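Local coordinates for cell division protein FtsZ 1 (Methanocaldococcus jannaschii, PDB 2VAP) that binds GTP, probably hydrolyses it, and polymerises in a GTP-dependent manner, probably building the contractile Z ring at the future division site, at residues I69-Q74 with G133-G138; K89-G94 with A108-E113; L160-E165 with L206-A211. All coordinates share one frame; numbering follows the deposited sequence.

In the fold
Interactions 1 and 2 lie in the GTPase domain on the side of the parallel sheet that ends in strand 83-86, their centres about 10 Å apart. They touch: A73 N makes a probable hydrogen bond to G94 O. Interaction 2 is nested within the chain loop that interaction 1 closes between strand 64-70 and helix 135-149. Interaction 3 comes later in the chain, pairing the loop after strand 153-160 with helix 204-227. Its centre is about 18 Å from that of interaction 1 and about 28 Å from that of interaction 2. Interactions 1 and 3 both contact GDP, the first at the phosphate and the second at ribose and guanine, whereas interaction 2 lies outside the pocket.

Interaction 1: residues I69-Q74 with G133-G138; sequences INTDAQ and GGTGTG. With GDP (guanosine-5'-diphosphate), chain B.
T71 and T135 meet tip to tip: the hydroxyl of T71 donates from OG1 to OG1 of T135 at 2.6 Å, joining the residue just after strand 64-70 to the glycine-rich loop and the helix that follows it. T71 OG1 sits between its own backbone N and carbonyl carbon (chi1 52°), the crowded position, which aims the hydroxyl across the gap. T135 OG1 donates in turn to a water 2.7 Å away. That water donates to N70 OD1, at 2.8 Å, and to O2B of the GDP beta-phosphate. Thus a chain of hydrogen bonds runs from the strand end to the nucleotide, each link with one donor direction, and the two segments are joined through the water as well as directly.

T135 belongs to the glycine-rich GGGTGTG signature of the tubulin/FtsZ family, the phosphate-binding loop that runs into a helix. The loop's backbone amides grip the beta-phosphate. G134 N, at 2.8 Å, and T135 N both reach O1B. G136 N reaches O3B at 2.7 Å with an N-H...O angle of 165°. The backbone of G133 also passes close to the nucleotide, its N 3.6 Å from GDP C5'. The helix N-terminus that follows would be expected to favour the phosphate charge further.

In the second shell, N70 OD1 is fixed by an Asx turn, accepting a nearly straight bond from D72 N at 2.9 Å that arrives from above the carbonyl plane. D72 then caps helix 73-77 through a weak bond from Q74 N to its OD1. Within 133-138, T137 OG1 donates back to G133 O and is also bonded to G132 N, bracing the turn that presents the amides. A97, another GTP-binding residue, packs against both T71 and T135.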
loop_
_atom_site.group_PDB
_atom_site.type_symbol
_atom_site.label_atom_id
_atom_site.label_comp_id
_atom_site.label_asym_id
_atom_site.label_seq_id
_atom_site.Cartn_x
_atom_site.Cartn_y
_atom_site.Cartn_z
ATOM N N ILE A 69 12.871 8.477 1.549
ATOM C CA ILE A 69 14.166 8.214 2.175
ATOM C C ILE A 69 15.041 7.341 1.278
ATOM O O ILE A 69 14.545 6.446 0.585
ATOM C CB ILE A 69 14.046 7.609 3.611
ATOM C CG1 ILE A 69 13.607 6.140 3.574
ATOM C CG2 ILE A 69 13.115 8.460 4.491
ATOM C CD1 ILE A 69 13.941 5.367 4.843
ATOM N N ASN A 70 16.342 7.620 1.285
ATOM C CA ASN A 70 17.291 6.879 0.461
ATOM C C ASN A 70 18.716 7.062 0.956
ATOM O O ASN A 70 19.039 8.071 1.586
ATOM C CB ASN A 70 17.196 7.325 -1.003
ATOM C CG ASN A 70 17.528 6.210 -1.988
ATOM O OD1 ASN A 70 18.384 5.360 -1.734
ATOM N ND2 ASN A 70 16.847 6.216 -3.126
ATOM N N THR A 71 19.554 6.069 0.675
ATOM C CA THR A 71 20.993 6.165 0.901
ATOM C C THR A 71 21.656 6.801 -0.317
ATOM O O THR A 71 22.752 7.353 -0.219
ATOM C CB THR A 71 21.626 4.778 1.110
ATOM O OG1 THR A 71 21.237 3.910 0.039
ATOM C CG2 THR A 71 21.183 4.172 2.428
ATOM N N ASP A 72 20.977 6.716 -1.461
ATOM C CA ASP A 72 21.483 7.232 -2.731
ATOM C C ASP A 72 21.011 8.669 -2.951
ATOM O O ASP A 72 19.820 8.917 -3.157
ATOM C CB ASP A 72 21.026 6.320 -3.881
ATOM C CG ASP A 72 21.679 6.665 -5.214
ATOM O OD1 ASP A 72 21.812 7.862 -5.536
ATOM O OD2 ASP A 72 22.043 5.727 -5.953
ATOM N N ALA A 73 21.958 9.605 -2.913
ATOM C CA ALA A 73 21.665 11.035 -3.050
ATOM C C ALA A 73 21.230 11.437 -4.461
ATOM O O ALA A 73 20.501 12.418 -4.632
ATOM C CB ALA A 73 22.863 11.867 -2.605
ATOM N N GLN A 74 21.684 10.686 -5.462
ATOM C CA GLN A 74 21.321 10.950 -6.856
ATOM C C GLN A 74 19.849 10.631 -7.095
ATOM O O GLN A 74 19.138 11.402 -7.741
ATOM C CB GLN A 74 22.203 10.150 -7.823
ATOM C CG GLN A 74 23.706 10.202 -7.528
ATOM C CD GLN A 74 24.263 11.617 -7.472
ATOM O OE1 GLN A 74 25.009 11.964 -6.557
ATOM N NE2 GLN A 74 23.900 12.440 -8.449
ATOM N N GLY A 133 16.306 -5.152 -2.879
ATOM C CA GLY A 133 17.498 -4.312 -2.962
ATOM C C GLY A 133 18.173 -4.139 -1.615
ATOM O O GLY A 133 18.023 -4.976 -0.725
ATOM N N GLY A 134 18.918 -3.048 -1.470
ATOM C CA GLY A 134 19.643 -2.771 -0.233
ATOM C C GLY A 134 18.935 -1.782 0.670
ATOM O O GLY A 134 18.659 -2.079 1.834
ATOM N N THR A 135 18.640 -0.605 0.126
ATOM C CA THR A 135 18.037 0.482 0.898
ATOM C C THR A 135 16.619 0.142 1.361
ATOM O O THR A 135 16.324 0.211 2.553
ATOM C CB THR A 135 18.049 1.811 0.106
ATOM O OG1 THR A 135 19.387 2.100 -0.317
ATOM C CG2 THR A 135 17.539 2.966 0.966
ATOM N N GLY A 136 15.758 -0.235 0.419
ATOM C CA GLY A 136 14.372 -0.585 0.727
ATOM C C GLY A 136 14.263 -1.739 1.707
ATOM O O GLY A 136 13.656 -1.602 2.769
ATOM N N THR A 137 14.875 -2.866 1.353
ATOM C CA THR A 137 14.854 -4.074 2.179
ATOM C C THR A 137 15.376 -3.814 3.593
ATOM O O THR A 137 14.829 -4.331 4.570
ATOM C CB THR A 137 15.684 -5.208 1.537
ATOM O OG1 THR A 137 15.392 -5.289 0.136
ATOM C CG2 THR A 137 15.372 -6.543 2.190
ATOM N N GLY A 138 16.430 -3.009 3.694
ATOM C CA GLY A 138 17.052 -2.708 4.977
ATOM C C GLY A 138 16.314 -1.682 5.815
ATOM O O GLY A 138 16.147 -1.868 7.023
HETATM P PB GDP B . 17.156 -0.235 -3.420
HETATM O O1B GDP B . 18.515 -0.701 -2.956
HETATM O O2B GDP B . 17.238 1.213 -3.842
HETATM O O3B GDP B . 16.167 -0.388 -2.291
HETATM O O3A GDP B . 16.723 -1.159 -4.665
HETATM P PA GDP B . 15.573 -0.764 -5.722
HETATM O O1A GDP B . 14.451 0.011 -5.078
HETATM O O2A GDP B . 16.151 -0.025 -6.906
HETATM O "O5'" GDP B . 15.048 -2.207 -6.197
HETATM C "C5'" GDP B . 14.540 -3.133 -5.243
HETATM C "C4'" GDP B . 13.454 -3.976 -5.891
HETATM O "O4'" GDP B . 12.416 -3.131 -6.396
HETATM C "C3'" GDP B . 13.986 -4.758 -7.080
HETATM O "O3'" GDP B . 14.403 -6.073 -6.698
HETATM C "C2'" GDP B . 12.833 -4.769 -8.063
HETATM O "O2'" GDP B . 12.014 -5.924 -7.861
HETATM C "C1'" GDP B . 12.020 -3.536 -7.710
HETATM N N9 GDP B . 12.246 -2.423 -8.672
HETATM C C8 GDP B . 13.414 -2.022 -9.220
HETATM N N7 GDP B . 13.230 -0.962 -10.052
HETATM C C5 GDP B . 11.916 -0.667 -10.040
HETATM C C6 GDP B . 11.029 0.334 -10.686
HETATM O O6 GDP B . 11.490 1.189 -11.474
HETATM N N1 GDP B . 9.716 0.294 -10.399
HETATM C C2 GDP B . 9.187 -0.615 -9.553
HETATM N N2 GDP B . 7.855 -0.598 -9.309
HETATM N N3 GDP B . 9.941 -1.556 -8.930
HETATM C C4 GDP B . 11.279 -1.630 -9.129
HETATM O O HOH W 1 19.140 2.922 -2.910
#

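Interaction 2: residues K89-G94 with A108-E113; sequences KKLTRG and AKESAE
The carboxylate of E110 is the flat group that meets K90 and L91. CB of K90 lies above one face, 3.5 Å from OE2, while K90 N comes to OE2 from close to the plane. CB of L91 lies beside OE1, at 3.4 Å and slightly to the other side of the plane. The contact sits within a beta-alpha-beta crossover of the Rossmann-like GTPase domain, where the chain leaves edge strand 83-86, runs through this surface loop, and returns by helices 101-110 and 112-119 to strand 124-130.

One hydrogen bond across the two segments carries the contact. K90 N donates to the syn lone pair of E110 OE2 at 2.9 Å with an N-H...O angle of 165°. E110 reaches the loop because CG stands anti to its backbone N (chi1 -178°) and the chain stays extended, crossing K90 at about a right angle. K90 NZ remains 6.3 Å from E110 OE2, so any attraction between the charges would be long-range and probably modest.

S111, at the break between the two helices, adds a bridge of its own. Its OG is hydrogen-bonded to G88 N and also to a water, 2.7 Å away, which in turn accepts from K89 N at 3.0 Å.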
loop_
_atom_site.group_PDB
_atom_site.type_symbol
_atom_site.label_atom_id
_atom_site.label_comp_id
_atom_site.label_asym_id
_atom_site.label_seq_id
_atom_site.Cartn_x
_atom_site.Cartn_y
_atom_site.Cartn_z
ATOM N N LYS A 89 24.142 9.364 6.289
ATOM C CA LYS A 89 25.041 10.431 5.836
ATOM C C LYS A 89 26.485 10.192 6.272
ATOM O O LYS A 89 27.422 10.492 5.529
ATOM C CB LYS A 89 24.569 11.792 6.356
ATOM C CG LYS A 89 23.349 12.356 5.648
ATOM C CD LYS A 89 22.957 13.702 6.235
ATOM C CE LYS A 89 21.826 14.338 5.450
ATOM N NZ LYS A 89 21.417 15.646 6.033
ATOM N N LYS A 90 26.648 9.647 7.475
ATOM C CA LYS A 90 27.966 9.358 8.042
ATOM C C LYS A 90 28.429 7.934 7.719
ATOM O O LYS A 90 29.520 7.523 8.123
ATOM C CB LYS A 90 27.949 9.578 9.561
ATOM C CG LYS A 90 27.588 10.995 9.992
ATOM C CD LYS A 90 27.409 11.083 11.501
ATOM C CE LYS A 90 26.853 12.436 11.927
ATOM N NZ LYS A 90 27.830 13.545 11.739
ATOM N N LEU A 91 27.602 7.195 6.982
ATOM C CA LEU A 91 27.880 5.795 6.667
ATOM C C LEU A 91 28.275 5.592 5.203
ATOM O O LEU A 91 29.344 5.052 4.916
ATOM C CB LEU A 91 26.673 4.916 7.024
ATOM C CG LEU A 91 26.873 3.399 7.115
ATOM C CD1 LEU A 91 27.574 3.012 8.413
ATOM C CD2 LEU A 91 25.537 2.683 7.002
ATOM N N THR A 92 27.411 6.024 4.286
ATOM C CA THR A 92 27.638 5.814 2.853
ATOM C C THR A 92 27.800 7.110 2.057
ATOM O O THR A 92 28.041 7.075 0.848
ATOM C CB THR A 92 26.538 4.932 2.222
ATOM O OG1 THR A 92 25.254 5.322 2.727
ATOM C CG2 THR A 92 26.785 3.471 2.557
ATOM N N ARG A 93 27.670 8.247 2.742
ATOM C CA ARG A 93 27.960 9.574 2.175
ATOM C C ARG A 93 27.138 9.916 0.922
ATOM O O ARG A 93 27.589 10.677 0.061
ATOM C CB ARG A 93 29.467 9.732 1.888
ATOM C CG ARG A 93 30.410 9.094 2.919
ATOM C CD ARG A 93 30.481 9.882 4.219
ATOM N NE ARG A 93 31.168 11.156 4.035
ATOM C CZ ARG A 93 32.469 11.352 4.232
ATOM N NH1 ARG A 93 33.254 10.362 4.641
ATOM N NH2 ARG A 93 32.983 12.555 4.031
ATOM N N GLY A 94 25.935 9.352 0.827
ATOM C CA GLY A 94 25.044 9.611 -0.303
ATOM C C GLY A 94 25.264 8.725 -1.520
ATOM O O GLY A 94 24.654 8.946 -2.567
ATOM N N ALA A 108 19.428 3.540 8.098
ATOM C CA ALA A 108 18.150 3.949 8.680
ATOM C C ALA A 108 18.250 4.122 10.194
ATOM O O ALA A 108 17.686 5.065 10.752
ATOM C CB ALA A 108 17.063 2.949 8.323
ATOM N N LYS A 109 18.975 3.213 10.847
ATOM C CA LYS A 109 19.200 3.279 12.294
ATOM C C LYS A 109 19.990 4.526 12.692
ATOM O O LYS A 109 19.714 5.133 13.728
ATOM C CB LYS A 109 19.905 2.016 12.794
ATOM C CG LYS A 109 19.008 0.790 12.867
ATOM C CD LYS A 109 19.781 -0.436 13.322
ATOM C CE LYS A 109 18.872 -1.650 13.433
ATOM N NZ LYS A 109 19.614 -2.861 13.879
ATOM N N GLU A 110 20.962 4.898 11.859
ATOM C CA GLU A 110 21.744 6.122 12.048
ATOM C C GLU A 110 20.852 7.365 11.986
ATOM O O GLU A 110 21.043 8.315 12.748
ATOM C CB GLU A 110 22.855 6.210 10.993
ATOM C CG GLU A 110 23.767 7.430 11.119
ATOM C CD GLU A 110 24.671 7.621 9.912
ATOM O OE1 GLU A 110 25.470 6.710 9.609
ATOM O OE2 GLU A 110 24.590 8.691 9.272
ATOM N N SER A 111 19.875 7.340 11.081
ATOM C CA SER A 111 18.992 8.482 10.854
ATOM C C SER A 111 17.615 8.305 11.502
ATOM O O SER A 111 16.645 8.947 11.091
ATOM C CB SER A 111 18.839 8.734 9.350
ATOM O OG SER A 111 20.102 8.843 8.718
ATOM N N ALA A 112 17.545 7.450 12.522
ATOM C CA ALA A 112 16.280 7.117 13.191
ATOM C C ALA A 112 15.528 8.335 13.730
ATOM O O ALA A 112 14.303 8.409 13.617
ATOM C CB ALA A 112 16.514 6.097 14.302
ATOM N N GLU A 113 16.264 9.283 14.309
ATOM C CA GLU A 113 15.667 10.496 14.871
ATOM C C GLU A 113 15.057 11.408 13.805
ATOM O O GLU A 113 14.019 12.032 14.041
ATOM C CB GLU A 113 16.687 11.269 15.716
ATOM C CG GLU A 113 17.097 10.566 17.014
ATOM C CD GLU A 113 15.955 10.425 18.012
ATOM O OE1 GLU A 113 15.155 11.375 18.160
ATOM O OE2 GLU A 113 15.863 9.359 18.659
HETATM O O HOH W 2 22.338 10.360 8.516
#

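Interaction 3: residues L160-E165 with L206-A211; sequences LPFVME and LAFKVA. With GDP (guanosine-5'-diphosphate), chain B.
F162 and F208 form an offset edge-to-face pair, the edge of F162 turned toward the face of F208 with centroids 5.4 Å apart and planes at 73°. The rings come closest at F162 CE2 and F208 CE1, 3.6 Å apart. The opposite face of F208 lies against guanine, whose N7 sits 4.0 Å above the ring plane, over its centre, so this phenylalanine is held between a protein ring and the base.

Van der Waals contacts extend the same surface. F162 CZ makes an apolar contact with A207 CB, one turn before A211, whose own CB reaches N2 of the guanine at 3.5 Å. These residues lie on helix 204-227, the long central helix that in tubulin and FtsZ proteins links the GTPase and C-terminal domains; here it forms the base-facing side of the nucleotide pocket.

The polar contacts centre on E165. Extended beyond CG, it brings both carboxylate oxygens to the ribose: O3' donates to OE1 at 2.7 Å and O2' to OE2 at 2.6 Å. OE2 has a second donor, F162 N at 3.0 Å, coming from above the carboxylate plane, and E165 OE2 also lies near the plane of the F208 ring at its edge, 3.8 Å from CE1.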
loop_
_atom_site.group_PDB
_atom_site.type_symbol
_atom_site.label_atom_id
_atom_site.label_comp_id
_atom_site.label_asym_id
_atom_site.label_seq_id
_atom_site.Cartn_x
_atom_site.Cartn_y
_atom_site.Cartn_z
ATOM N N LEU A 160 7.493 -8.032 -3.963
ATOM C CA LEU A 160 8.553 -9.027 -4.055
ATOM C C LEU A 160 9.052 -9.040 -5.500
ATOM O O LEU A 160 8.263 -8.819 -6.419
ATOM C CB LEU A 160 8.044 -10.411 -3.644
ATOM C CG LEU A 160 7.630 -10.618 -2.182
ATOM C CD1 LEU A 160 7.003 -11.990 -2.010
ATOM C CD2 LEU A 160 8.804 -10.439 -1.221
ATOM N N PRO A 161 10.359 -9.289 -5.706
ATOM C CA PRO A 161 10.957 -9.182 -7.041
ATOM C C PRO A 161 10.462 -10.230 -8.042
ATOM O O PRO A 161 9.900 -11.254 -7.647
ATOM C CB PRO A 161 12.453 -9.382 -6.769
ATOM C CG PRO A 161 12.509 -10.164 -5.515
ATOM C CD PRO A 161 11.356 -9.681 -4.693
ATOM N N PHE A 162 10.670 -9.953 -9.329
ATOM C CA PHE A 162 10.429 -10.925 -10.393
ATOM C C PHE A 162 11.434 -12.065 -10.270
ATOM O O PHE A 162 12.557 -11.857 -9.805
ATOM C CB PHE A 162 10.591 -10.274 -11.769
ATOM C CG PHE A 162 9.607 -9.170 -12.055
ATOM C CD1 PHE A 162 8.340 -9.460 -12.551
ATOM C CD2 PHE A 162 9.960 -7.840 -11.857
ATOM C CE1 PHE A 162 7.432 -8.440 -12.836
ATOM C CE2 PHE A 162 9.057 -6.813 -12.137
ATOM C CZ PHE A 162 7.792 -7.115 -12.626
ATOM N N VAL A 163 11.038 -13.262 -10.699
ATOM C CA VAL A 163 11.924 -14.429 -10.655
ATOM C C VAL A 163 13.214 -14.201 -11.458
ATOM O O VAL A 163 14.292 -14.626 -11.036
ATOM C CB VAL A 163 11.197 -15.727 -11.112
ATOM C CG1 VAL A 163 12.186 -16.864 -11.348
ATOM C CG2 VAL A 163 10.161 -16.144 -10.075
ATOM N N MET A 164 13.103 -13.507 -12.590
ATOM C CA MET A 164 14.261 -13.267 -13.460
ATOM C C MET A 164 15.324 -12.350 -12.837
ATOM O O MET A 164 16.425 -12.212 -13.376
ATOM C CB MET A 164 13.827 -12.759 -14.843
ATOM C CG MET A 164 13.376 -11.307 -14.897
ATOM S SD MET A 164 13.225 -10.717 -16.597
ATOM C CE MET A 164 11.705 -11.512 -17.104
ATOM N N GLU A 165 14.991 -11.736 -11.702
ATOM C CA GLU A 165 15.943 -10.903 -10.962
ATOM C C GLU A 165 16.971 -11.739 -10.198
ATOM O O GLU A 165 18.018 -11.226 -9.799
ATOM C CB GLU A 165 15.215 -9.954 -10.008
ATOM C CG GLU A 165 14.322 -8.936 -10.698
ATOM C CD GLU A 165 13.819 -7.873 -9.746
ATOM O OE1 GLU A 165 14.662 -7.220 -9.095
ATOM O OE2 GLU A 165 12.587 -7.691 -9.650
ATOM N N LEU A 206 9.857 -2.572 -18.894
ATOM C CA LEU A 206 8.471 -2.125 -19.031
ATOM C C LEU A 206 7.558 -2.790 -17.999
ATOM O O LEU A 206 6.528 -2.228 -17.620
ATOM C CB LEU A 206 7.956 -2.367 -20.454
ATOM C CG LEU A 206 8.676 -1.647 -21.605
ATOM C CD1 LEU A 206 8.190 -2.166 -22.949
ATOM C CD2 LEU A 206 8.512 -0.130 -21.524
ATOM N N ALA A 207 7.945 -3.983 -17.548
ATOM C CA ALA A 207 7.237 -4.678 -16.471
ATOM C C ALA A 207 7.346 -3.916 -15.150
ATOM O O ALA A 207 6.433 -3.964 -14.324
ATOM C CB ALA A 207 7.756 -6.102 -16.317
ATOM N N PHE A 208 8.464 -3.212 -14.961
ATOM C CA PHE A 208 8.645 -2.337 -13.800
ATOM C C PHE A 208 7.687 -1.145 -13.824
ATOM O O PHE A 208 7.266 -0.662 -12.771
ATOM C CB PHE A 208 10.092 -1.842 -13.696
ATOM C CG PHE A 208 11.055 -2.869 -13.163
ATOM C CD1 PHE A 208 10.784 -3.558 -11.983
ATOM C CD2 PHE A 208 12.250 -3.126 -13.827
ATOM C CE1 PHE A 208 11.678 -4.502 -11.486
ATOM C CE2 PHE A 208 13.153 -4.067 -13.335
ATOM C CZ PHE A 208 12.865 -4.756 -12.163
ATOM N N LYS A 209 7.354 -0.675 -15.027
ATOM C CA LYS A 209 6.383 0.410 -15.200
ATOM C C LYS A 209 4.963 -0.041 -14.853
ATOM O O LYS A 209 4.161 0.748 -14.349
ATOM C CB LYS A 209 6.434 0.971 -16.626
ATOM C CG LYS A 209 7.694 1.769 -16.938
ATOM C CD LYS A 209 7.690 2.270 -18.374
ATOM C CE LYS A 209 8.955 3.054 -18.701
ATOM N NZ LYS A 209 9.010 4.371 -18.002
ATOM N N VAL A 210 4.662 -1.309 -15.129
ATOM C CA VAL A 210 3.398 -1.921 -14.713
ATOM C C VAL A 210 3.380 -2.052 -13.188
ATOM O O VAL A 210 2.368 -1.761 -12.545
ATOM C CB VAL A 210 3.169 -3.300 -15.395
ATOM C CG1 VAL A 210 1.893 -3.962 -14.884
ATOM C CG2 VAL A 210 3.105 -3.141 -16.912
ATOM N N ALA A 211 4.513 -2.473 -12.623
ATOM C CA ALA A 211 4.683 -2.568 -11.172
ATOM C C ALA A 211 4.488 -1.211 -10.493
ATOM O O ALA A 211 3.936 -1.138 -9.392
ATOM C CB ALA A 211 6.049 -3.149 -10.831
HETATM P PB GDP B . 17.156 -0.235 -3.420
HETATM O O1B GDP B . 18.515 -0.701 -2.956
HETATM O O2B GDP B . 17.238 1.213 -3.842
HETATM O O3B GDP B . 16.167 -0.388 -2.291
HETATM O O3A GDP B . 16.723 -1.159 -4.665
HETATM P PA GDP B . 15.573 -0.764 -5.722
HETATM O O1A GDP B . 14.451 0.011 -5.078
HETATM O O2A GDP B . 16.151 -0.025 -6.906
HETATM O "O5'" GDP B . 15.048 -2.207 -6.197
HETATM C "C5'" GDP B . 14.540 -3.133 -5.243
HETATM C "C4'" GDP B . 13.454 -3.976 -5.891
HETATM O "O4'" GDP B . 12.416 -3.131 -6.396
HETATM C "C3'" GDP B . 13.986 -4.758 -7.080
HETATM O "O3'" GDP B . 14.403 -6.073 -6.698
HETATM C "C2'" GDP B . 12.833 -4.769 -8.063
HETATM O "O2'" GDP B . 12.014 -5.924 -7.861
HETATM C "C1'" GDP B . 12.020 -3.536 -7.710
HETATM N N9 GDP B . 12.246 -2.423 -8.672
HETATM C C8 GDP B . 13.414 -2.022 -9.220
HETATM N N7 GDP B . 13.230 -0.962 -10.052
HETATM C C5 GDP B . 11.916 -0.667 -10.040
HETATM C C6 GDP B . 11.029 0.334 -10.686
HETATM O O6 GDP B . 11.490 1.189 -11.474
HETATM N N1 GDP B . 9.716 0.294 -10.399
HETATM C C2 GDP B . 9.187 -0.615 -9.553
HETATM N N2 GDP B . 7.855 -0.598 -9.309
HETATM N N3 GDP B . 9.941 -1.556 -8.930
HETATM C C4 GDP B . 11.279 -1.630 -9.129
#